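Glutathione S-transferase 1 (Ascaris suum, PDB 4Q5F) conjugates reduced glutathione to a wide range of hydrophobic electrophiles, of both foreign and endogenous origin, and can also act as a glutathione peroxidase. Local coordinates at residues Arg24-Gly29 with Gln62-Glu67; Arg31-Gln36 with Ala78-Leu83. All coordinates share one frame; numbering follows the deposited sequence.

Contact 1: residues Arg24-Gly29 with Gln62-Glu67. With GSH (glutathione), chain E.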
loop_
_atom_site.group_PDB
_atom_site.type_symbol
_atom_site.label_atom_id
_atom_site.label_comp_id
_atom_site.label_asym_id
_atom_site.label_seq_id
_atom_site.Cartn_x
_atom_site.Cartn_y
_atom_site.Cartn_z
ATOM N N ARG B 24 14.508 -9.039 -10.292
ATOM C CA ARG B 24 14.554 -8.205 -9.101
ATOM C C ARG B 24 13.130 -7.852 -8.677
ATOM O O ARG B 24 12.641 -8.336 -7.654
ATOM C CB ARG B 24 15.387 -6.948 -9.370
ATOM C CG ARG B 24 16.809 -7.265 -9.805
ATOM C CD ARG B 24 17.692 -6.032 -9.885
ATOM N NE ARG B 24 17.129 -4.983 -10.730
ATOM C CZ ARG B 24 17.088 -5.028 -12.059
ATOM N NH1 ARG B 24 17.563 -6.083 -12.709
ATOM N NH2 ARG B 24 16.559 -4.022 -12.739
ATOM N N GLY B 25 12.469 -7.020 -9.479
ATOM C CA GLY B 25 11.063 -6.699 -9.289
ATOM C C GLY B 25 10.668 -6.350 -7.865
ATOM O O GLY B 25 11.348 -5.573 -7.194
ATOM N N LEU B 26 9.567 -6.934 -7.404
ATOM C CA LEU B 26 9.067 -6.690 -6.054
ATOM C C LEU B 26 9.890 -7.431 -5.007
ATOM O O LEU B 26 9.983 -6.999 -3.858
ATOM C CB LEU B 26 7.603 -7.126 -5.942
ATOM C CG LEU B 26 6.577 -6.371 -6.788
ATOM C CD1 LEU B 26 5.216 -7.039 -6.670
ATOM C CD2 LEU B 26 6.494 -4.911 -6.372
ATOM N N GLY B 27 10.483 -8.552 -5.405
ATOM C CA GLY B 27 11.247 -9.375 -4.486
ATOM C C GLY B 27 12.523 -8.704 -4.014
ATOM O O GLY B 27 12.952 -8.900 -2.877
ATOM N N GLU B 28 13.125 -7.907 -4.891
ATOM C CA GLU B 28 14.418 -7.280 -4.620
ATOM C C GLU B 28 14.391 -6.412 -3.368
ATOM O O GLU B 28 15.398 -6.281 -2.672
ATOM C CB GLU B 28 14.851 -6.429 -5.814
ATOM C CG GLU B 28 16.287 -5.927 -5.742
ATOM C CD GLU B 28 17.303 -7.057 -5.737
ATOM O OE1 GLU B 28 16.980 -8.155 -6.240
ATOM O OE2 GLU B 28 18.424 -6.846 -5.230
ATOM N N GLY B 29 13.240 -5.807 -3.100
ATOM C CA GLY B 29 13.075 -4.974 -1.925
ATOM C C GLY B 29 13.447 -5.723 -0.661
ATOM O O GLY B 29 14.238 -5.238 0.147
ATOM N N GLN B 62 0.082 -15.187 -5.807
ATOM C CA GLN B 62 1.199 -14.374 -6.281
ATOM C C GLN B 62 2.431 -14.435 -5.379
ATOM O O GLN B 62 2.373 -14.918 -4.246
ATOM C CB GLN B 62 0.759 -12.914 -6.422
ATOM C CG GLN B 62 -0.372 -12.697 -7.411
ATOM C CD GLN B 62 -0.543 -11.236 -7.778
ATOM O OE1 GLN B 62 -0.854 -10.401 -6.930
ATOM N NE2 GLN B 62 -0.322 -10.917 -9.048
ATOM N N LEU B 63 3.542 -13.939 -5.914
ATOM C CA LEU B 63 4.780 -13.757 -5.168
ATOM C C LEU B 63 5.057 -12.257 -5.151
ATOM O O LEU B 63 4.471 -11.519 -5.942
ATOM C CB LEU B 63 5.921 -14.514 -5.849
ATOM C CG LEU B 63 5.726 -16.020 -6.045
ATOM C CD1 LEU B 63 6.951 -16.614 -6.723
ATOM C CD2 LEU B 63 5.453 -16.724 -4.722
ATOM N N PRO B 64 5.953 -11.789 -4.267
ATOM C CA PRO B 64 6.812 -12.507 -3.318
ATOM C C PRO B 64 6.089 -13.064 -2.097
ATOM O O PRO B 64 5.003 -12.602 -1.740
ATOM C CB PRO B 64 7.800 -11.429 -2.870
ATOM C CG PRO B 64 7.043 -10.165 -2.992
ATOM C CD PRO B 64 6.178 -10.334 -4.204
ATOM N N LEU B 65 6.710 -14.060 -1.472
ATOM C CA LEU B 65 6.276 -14.574 -0.181
ATOM C C LEU B 65 7.472 -14.631 0.754
ATOM O O LEU B 65 8.592 -14.916 0.322
ATOM C CB LEU B 65 5.698 -15.980 -0.316
ATOM C CG LEU B 65 4.475 -16.160 -1.208
ATOM C CD1 LEU B 65 4.187 -17.639 -1.373
ATOM C CD2 LEU B 65 3.269 -15.439 -0.630
ATOM N N LEU B 66 7.225 -14.364 2.032
ATOM C CA LEU B 66 8.240 -14.509 3.063
ATOM C C LEU B 66 7.839 -15.630 4.003
ATOM O O LEU B 66 6.731 -15.634 4.540
ATOM C CB LEU B 66 8.398 -13.213 3.856
ATOM C CG LEU B 66 9.293 -13.310 5.094
ATOM C CD1 LEU B 66 10.750 -13.521 4.701
ATOM C CD2 LEU B 66 9.128 -12.072 5.948
ATOM N N GLU B 67 8.747 -16.581 4.198
ATOM C CA GLU B 67 8.544 -17.641 5.174
ATOM C C GLU B 67 9.378 -17.365 6.417
ATOM O O GLU B 67 10.596 -17.195 6.335
ATOM C CB GLU B 67 8.890 -19.003 4.576
ATOM C CG GLU B 67 7.666 -19.802 4.160
ATOM C CD GLU B 67 8.015 -21.018 3.326
ATOM O OE1 GLU B 67 7.898 -22.149 3.843
ATOM O OE2 GLU B 67 8.398 -20.841 2.151
HETATM N N1 GSH E . 0.382 -6.535 -4.479
HETATM C CA1 GSH E . 1.293 -7.611 -4.632
HETATM C C1 GSH E . 2.546 -7.328 -3.835
HETATM O O11 GSH E . 3.229 -8.276 -3.366
HETATM O O12 GSH E . 2.912 -6.141 -3.636
HETATM C CB1 GSH E . 1.646 -7.773 -6.102
HETATM C CG1 GSH E . 2.441 -9.069 -6.307
HETATM C CD1 GSH E . 2.560 -9.424 -7.796
HETATM O OE1 GSH E . 1.921 -8.803 -8.619
HETATM N N2 GSH E . 3.433 -10.500 -8.201
HETATM C CA2 GSH E . 3.581 -10.882 -9.574
HETATM C C2 GSH E . 3.194 -12.345 -9.728
HETATM O O2 GSH E . 3.204 -13.082 -8.755
HETATM C CB2 GSH E . 5.015 -10.735 -10.005
HETATM S SG2 GSH E . 5.536 -9.060 -9.809
HETATM N N3 GSH E . 2.835 -12.860 -11.031
HETATM C CA3 GSH E . 2.468 -14.242 -11.198
HETATM C C3 GSH E . 0.950 -14.392 -11.109
HETATM O O31 GSH E . 0.248 -13.433 -10.702
HETATM O O32 GSH E . 0.410 -15.477 -11.445
#
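L26 and P64 meet at the glutathione site of the thioredoxin-like N-terminal domain, where the cis-proline loop leading into strand 65-68 faces the turn that leads into helix 27-37. The peptide bond before P64 is cis, as at the equivalent position of thioredoxin folds in general.

The apolar evidence is slight but specific. CB of L26 lies 3.9 Å from CD of P64, and the nearest CA atoms, those of G27 and P64, are 5.6 Å apart. CA of G27 also lies 4.3 Å from CB of P64. No hydrogen bond joins the two segments, and only 109 Å² is buried between them, so much of their relation runs through the ligand.

Van der Waals contact with glutathione comes first from L26. Its CG stands beside the backbone N (chi1 -64°) and its CD1 is anti to CA, which carries CD1 to 3.5 Å from CG1 of the γ-glutamyl group. From the loop side, CD of P64 approaches carboxylate oxygen O11 of the same group at 3.7 Å.

Of the two segments, the loop supplies the hydrogen bonds to glutathione. L63 holds the cysteinyl part of the peptide by two backbone bonds in the manner of an antiparallel strand pair: its N donates to O2 at 3.0 Å, nearly straight at 171°, and its O receives N2 of glutathione. W51, K55, Q75, S76 and D109 of the second subunit also hydrogen-bond the tripeptide. On the other segment, the backbone N of L26 is hydrogen-bonded to the hydroxyl of Y20. The side chain of Q62 reaches the glycyl end, where its NE2 donates to carboxylate oxygen O31 at 3.1 Å with an N-H...O angle of 165°.

Contact 2: residues Arg31-Gln36 with Ala78-Leu83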
loop_
_atom_site.group_PDB
_atom_site.type_symbol
_atom_site.label_atom_id
_atom_site.label_comp_id
_atom_site.label_asym_id
_atom_site.label_seq_id
_atom_site.Cartn_x
_atom_site.Cartn_y
_atom_site.Cartn_z
ATOM N N ARG B 31 15.208 -8.550 -0.446
ATOM C CA ARG B 31 16.616 -8.927 -0.542
ATOM C C ARG B 31 17.511 -7.800 -0.049
ATOM O O ARG B 31 18.422 -8.021 0.750
ATOM C CB ARG B 31 16.985 -9.267 -1.986
ATOM C CG ARG B 31 16.256 -10.469 -2.562
ATOM C CD ARG B 31 16.597 -10.658 -4.029
ATOM N NE ARG B 31 15.857 -11.771 -4.626
ATOM C CZ ARG B 31 15.183 -11.718 -5.772
ATOM N NH1 ARG B 31 15.131 -10.601 -6.491
ATOM N NH2 ARG B 31 14.551 -12.798 -6.210
ATOM N N LEU B 32 17.244 -6.592 -0.536
ATOM C CA LEU B 32 18.010 -5.413 -0.153
ATOM C C LEU B 32 17.956 -5.184 1.354
ATOM O O LEU B 32 18.945 -4.792 1.971
ATOM C CB LEU B 32 17.470 -4.181 -0.878
ATOM C CG LEU B 32 17.820 -4.086 -2.361
ATOM C CD1 LEU B 32 16.893 -3.115 -3.070
ATOM C CD2 LEU B 32 19.267 -3.657 -2.531
ATOM N N ILE B 33 16.793 -5.433 1.942
ATOM C CA ILE B 33 16.603 -5.218 3.371
ATOM C C ILE B 33 17.389 -6.249 4.185
ATOM O O ILE B 33 17.939 -5.924 5.236
ATOM C CB ILE B 33 15.106 -5.243 3.747
ATOM C CG1 ILE B 33 14.380 -4.078 3.071
ATOM C CG2 ILE B 33 14.918 -5.128 5.257
ATOM C CD1 ILE B 33 12.870 -4.210 3.042
ATOM N N PHE B 34 17.440 -7.489 3.702
ATOM C CA PHE B 34 18.252 -8.515 4.350
ATOM C C PHE B 34 19.728 -8.134 4.315
ATOM O O PHE B 34 20.407 -8.141 5.342
ATOM C CB PHE B 34 18.089 -9.871 3.662
ATOM C CG PHE B 34 16.813 -10.581 4.002
ATOM C CD1 PHE B 34 16.527 -10.934 5.311
ATOM C CD2 PHE B 34 15.915 -10.928 3.008
ATOM C CE1 PHE B 34 15.357 -11.598 5.624
ATOM C CE2 PHE B 34 14.745 -11.594 3.313
ATOM C CZ PHE B 34 14.465 -11.930 4.623
ATOM N N HIS B 35 20.217 -7.803 3.126
ATOM C CA HIS B 35 21.639 -7.553 2.931
ATOM C C HIS B 35 22.122 -6.332 3.703
ATOM O O HIS B 35 23.244 -6.319 4.204
ATOM C CB HIS B 35 21.960 -7.421 1.443
ATOM C CG HIS B 35 22.085 -8.738 0.745
ATOM N ND1 HIS B 35 21.074 -9.275 -0.025
ATOM C CD2 HIS B 35 23.095 -9.637 0.718
ATOM C CE1 HIS B 35 21.462 -10.441 -0.504
ATOM N NE2 HIS B 35 22.684 -10.686 -0.069
ATOM N N GLN B 36 21.277 -5.312 3.807
ATOM C CA GLN B 36 21.625 -4.134 4.592
ATOM C C GLN B 36 21.847 -4.537 6.042
ATOM O O GLN B 36 22.845 -4.169 6.660
ATOM C CB GLN B 36 20.518 -3.081 4.517
ATOM C CG GLN B 36 20.722 -1.885 5.446
ATOM C CD GLN B 36 22.041 -1.177 5.214
ATOM O OE1 GLN B 36 22.674 -1.341 4.171
ATOM N NE2 GLN B 36 22.464 -0.383 6.187
ATOM N N ALA B 78 4.056 -5.416 2.959
ATOM C CA ALA B 78 3.942 -6.001 4.288
ATOM C C ALA B 78 5.243 -6.713 4.641
ATOM O O ALA B 78 5.667 -6.714 5.796
ATOM C CB ALA B 78 2.772 -6.970 4.345
ATOM N N ILE B 79 5.874 -7.314 3.635
ATOM C CA ILE B 79 7.147 -8.001 3.830
ATOM C C ILE B 79 8.257 -7.000 4.141
ATOM O O ILE B 79 9.053 -7.216 5.055
ATOM C CB ILE B 79 7.527 -8.850 2.592
ATOM C CG1 ILE B 79 6.528 -9.995 2.420
ATOM C CG2 ILE B 79 8.943 -9.411 2.725
ATOM C CD1 ILE B 79 6.639 -10.727 1.097
ATOM N N TYR B 80 8.311 -5.909 3.379
ATOM C CA TYR B 80 9.304 -4.865 3.607
ATOM C C TYR B 80 9.216 -4.353 5.040
ATOM O O TYR B 80 10.221 -4.256 5.743
ATOM C CB TYR B 80 9.088 -3.681 2.663
ATOM C CG TYR B 80 9.088 -4.000 1.183
ATOM C CD1 TYR B 80 9.738 -5.121 0.684
ATOM C CD2 TYR B 80 8.444 -3.162 0.280
ATOM C CE1 TYR B 80 9.737 -5.402 -0.672
ATOM C CE2 TYR B 80 8.437 -3.435 -1.071
ATOM C CZ TYR B 80 9.086 -4.553 -1.542
ATOM O OH TYR B 80 9.079 -4.823 -2.889
ATOM N N ARG B 81 7.998 -4.022 5.459
ATOM C CA ARG B 81 7.765 -3.419 6.762
ATOM C C ARG B 81 8.101 -4.390 7.887
ATOM O O ARG B 81 8.684 -4.003 8.903
ATOM C CB ARG B 81 6.306 -2.970 6.880
ATOM C CG ARG B 81 5.999 -2.200 8.160
ATOM C CD ARG B 81 4.595 -1.608 8.149
ATOM N NE ARG B 81 4.335 -0.828 6.937
ATOM C CZ ARG B 81 3.641 -1.257 5.883
ATOM N NH1 ARG B 81 3.102 -2.473 5.865
ATOM N NH2 ARG B 81 3.477 -0.460 4.838
ATOM N N TYR B 82 7.727 -5.651 7.704
ATOM C CA TYR B 82 7.994 -6.669 8.710
ATOM C C TYR B 82 9.496 -6.829 8.913
ATOM O O TYR B 82 9.983 -6.828 10.043
ATOM C CB TYR B 82 7.374 -8.008 8.308
ATOM C CG TYR B 82 7.701 -9.123 9.271
ATOM C CD1 TYR B 82 7.009 -9.257 10.468
ATOM C CD2 TYR B 82 8.708 -10.036 8.992
ATOM C CE1 TYR B 82 7.309 -10.274 11.357
ATOM C CE2 TYR B 82 9.015 -11.055 9.873
ATOM C CZ TYR B 82 8.312 -11.169 11.053
ATOM O OH TYR B 82 8.612 -12.180 11.936
ATOM N N LEU B 83 10.226 -6.963 7.812
ATOM C CA LEU B 83 11.679 -7.061 7.864
ATOM C C LEU B 83 12.290 -5.794 8.444
ATOM O O LEU B 83 13.210 -5.853 9.258
ATOM C CB LEU B 83 12.241 -7.308 6.462
ATOM C CG LEU B 83 12.341 -8.765 6.007
ATOM C CD1 LEU B 83 11.131 -9.570 6.431
ATOM C CD2 LEU B 83 12.512 -8.835 4.496
#
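I33 and F34 of helix 27-37 pack against Y80 and L83 of helix 76-86. The axes of the short segments run nearly parallel, 11° apart, with a closest approach of 9.9 Å, and the 221 Å² buried between them involves four buried residues.

The close part centres on I33, whose two branches divide the work. CG1 stands beside the backbone N (chi1 -64°) and carries CD1 to Y80, 3.7 Å from its CA and alongside its CB, while the other branch, CG2, reaches CB of L83 at 3.7 Å. One isoleucine thereby spans almost a full turn of the partner helix. L83 is also engaged by F34: its CD2 lies over one face of the phenyl ring, 4.0 Å from the centroid and 24° off the ring normal, a CH-pi contact displaced toward the rim. F34 also stacks on the ring of F41, and L66 of strand 65-68 touches both F34 and L83, so the helix pair is joined to the sheet beneath it.

Away from this core the pairing gives way to other partners. H35, partly exposed, bonds its own helix and stacks its ring on W209: its ND1 donates to O of R31 at 3.0 Å, bent and above the carbonyl plane. That oxygen also accepts the backbone N of H35. The carbonyl O of Q36 is hydrogen-bonded to ND2 of N205. At the far side of helix 76-86, R81 is buried at the dimer interface, bridged to D101 of its own chain and D101 of the second subunit. Two near-parallel helices of this kind, side by side against one face of the sheet, are characteristic of the thioredoxin-like domain of glutathione transferases.

Overall arrangement
From the N terminus, the chain passes strand 16-21 and the turn at L26, which serves contact 1, into helix 27-37, whose later turns serve contact 2. It then runs through strand 42-46 and helix 51-54 to the cis-proline loop, where contact 1 closes a loop with 32 residues between its segments. Strands 65-68 and 71-74 follow before helix 76-86 returns to helix 27-37, closing contact 2 across 41 residues. Because the segments alternate, the two loops cross rather than nest. Their centres are 10 Å apart, and a probable hydrogen bond from Y80 OH to L26 O, 2.5 Å, joins the helix pair to the glutathione site.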